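Diguanylate cyclase TpbB (Pseudomonas aeruginosa, PDB 4IOB) catalyses the condensation of two GTP molecules into the bacterial second messenger cyclic-di-GMP, its GGDEF domain being the part described here. Local coordinates at residues A101-P106 with V115-T120. Sequence-based numbering, arbitrary orientation.
Sequences ASMQAP and VSTSLT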
loop_
_atom_site.group_PDB
_atom_site.type_symbol
_atom_site.label_atom_id
_atom_site.label_comp_id
_atom_site.label_asym_id
_atom_site.label_seq_id
_atom_site.Cartn_x
_atom_site.Cartn_y
_atom_site.Cartn_z
ATOM N N ALA A 101 4.089 11.174 -0.676
ATOM C CA ALA A 101 4.814 12.351 -1.138
ATOM C C ALA A 101 5.384 12.148 -2.539
ATOM O O ALA A 101 5.653 13.113 -3.254
ATOM C CB ALA A 101 5.922 12.710 -0.160
ATOM N N SER A 102 5.566 10.890 -2.926
ATOM C CA SER A 102 6.097 10.569 -4.246
ATOM C C SER A 102 5.016 10.694 -5.316
ATOM O O SER A 102 5.316 10.792 -6.506
ATOM C CB SER A 102 6.687 9.158 -4.262
ATOM O OG SER A 102 5.676 8.180 -4.091
ATOM N N MET A 103 3.759 10.690 -4.883
ATOM C CA MET A 103 2.631 10.803 -5.800
ATOM C C MET A 103 2.289 12.260 -6.084
ATOM O O MET A 103 1.486 12.559 -6.969
ATOM C CB MET A 103 1.407 10.081 -5.235
ATOM C CG MET A 103 1.527 8.567 -5.241
ATOM S SD MET A 103 1.860 7.927 -6.891
ATOM C CE MET A 103 0.442 8.549 -7.790
ATOM N N GLN A 104 2.902 13.164 -5.328
ATOM C CA GLN A 104 2.639 14.589 -5.478
ATOM C C GLN A 104 3.069 15.087 -6.854
ATOM O O GLN A 104 2.574 16.105 -7.340
ATOM C CB GLN A 104 3.344 15.379 -4.374
ATOM C CG GLN A 104 2.793 16.780 -4.164
ATOM C CD GLN A 104 3.250 17.393 -2.856
ATOM O OE1 GLN A 104 4.078 16.662 -2.118
ATOM N NE2 GLN A 104 2.865 18.510 -2.513
ATOM N N ALA A 105 3.992 14.364 -7.481
ATOM C CA ALA A 105 4.442 14.696 -8.827
ATOM C C ALA A 105 3.526 14.060 -9.867
ATOM O O ALA A 105 3.251 12.861 -9.808
ATOM C CB ALA A 105 5.879 14.244 -9.035
ATOM N N PRO A 106 3.048 14.868 -10.825
ATOM C CA PRO A 106 2.116 14.427 -11.862
ATOM C C PRO A 106 2.630 13.224 -12.649
ATOM O O PRO A 106 3.839 13.048 -12.795
ATOM C CB PRO A 106 2.014 15.648 -12.781
ATOM C CG PRO A 106 2.337 16.806 -11.902
ATOM C CD PRO A 106 3.376 16.299 -10.946
ATOM N N VAL A 115 -1.534 13.316 -15.386
ATOM C CA VAL A 115 -2.569 12.876 -14.460
ATOM C C VAL A 115 -2.066 12.900 -13.021
ATOM O O VAL A 115 -1.145 12.168 -12.663
ATOM C CB VAL A 115 -3.067 11.458 -14.796
ATOM C CG1 VAL A 115 -4.101 11.005 -13.776
ATOM C CG2 VAL A 115 -3.644 11.419 -16.202
ATOM N N SER A 116 -2.675 13.751 -12.202
ATOM C CA SER A 116 -2.302 13.862 -10.798
ATOM C C SER A 116 -3.251 13.056 -9.920
ATOM O O SER A 116 -4.465 13.257 -9.955
ATOM C CB SER A 116 -2.290 15.327 -10.359
ATOM O OG SER A 116 -1.320 16.066 -11.082
ATOM N N THR A 117 -2.692 12.143 -9.134
ATOM C CA THR A 117 -3.493 11.298 -8.257
ATOM C C THR A 117 -2.901 11.236 -6.854
ATOM O O THR A 117 -1.750 11.611 -6.636
ATOM C CB THR A 117 -3.623 9.867 -8.814
ATOM O OG1 THR A 117 -2.320 9.299 -8.984
ATOM C CG2 THR A 117 -4.345 9.879 -10.152
ATOM N N SER A 118 -3.700 10.759 -5.906
ATOM C CA SER A 118 -3.254 10.624 -4.527
ATOM C C SER A 118 -3.324 9.169 -4.084
ATOM O O SER A 118 -4.033 8.361 -4.685
ATOM C CB SER A 118 -4.105 11.496 -3.602
ATOM O OG SER A 118 -4.041 12.859 -3.985
ATOM N N LEU A 119 -2.582 8.839 -3.033
ATOM C CA LEU A 119 -2.592 7.487 -2.490
ATOM C C LEU A 119 -3.168 7.458 -1.080
ATOM O O LEU A 119 -2.698 8.168 -0.191
ATOM C CB LEU A 119 -1.183 6.890 -2.496
ATOM C CG LEU A 119 -0.624 6.475 -3.859
ATOM C CD1 LEU A 119 0.778 5.906 -3.711
ATOM C CD2 LEU A 119 -1.545 5.469 -4.531
ATOM N N THR A 120 -4.193 6.636 -0.885
ATOM C CA THR A 120 -4.776 6.441 0.434
ATOM C C THR A 120 -4.227 5.158 1.043
ATOM O O THR A 120 -4.337 4.085 0.450
ATOM C CB THR A 120 -6.311 6.360 0.367
ATOM O OG1 THR A 120 -6.830 7.568 -0.202
ATOM C CG2 THR A 120 -6.896 6.167 1.758
#
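M103 reaches both T117 and L119 because its chain is bent: CG stands opposite the carbonyl carbon (chi1 -71°), and further turns at chi2 and chi3 (-56° and -58°) fold CE back toward T117. In L119, CG likewise stands anti to its own carbonyl carbon, and the side chains of M103 and L119 cross at about a right angle. There SD lies 3.9 Å from L119 CD1. Farther out, the methyl CE of M103 comes up to OG1 of T117, and CB of M103 sits 3.8 Å from the T117 carbonyl O. No hydrogen bond joins the two segments; M103 O and T117 O, both acceptors, stay 3.4 Å apart. Toward the outer end the contact thins to the ring of P106, whose CB and CG each lie 3.8 Å from S116 OG. Helix 47-62 also packs here, I57 touching both M103 and L119, and R60 hydrogen-bonds the carbonyls of A105 and P106. Beyond P106, I107 pairs with V115 in a small two-stranded antiparallel sheet. L119 also lies close to S35, a magnesium ligand. The methionine thus packs the turn that leads out of helix 89-102 against the chain entering strand 119-126, which runs between 27-35 and 155-157 in the helix-flanked mixed sheet of the GGDEF domain.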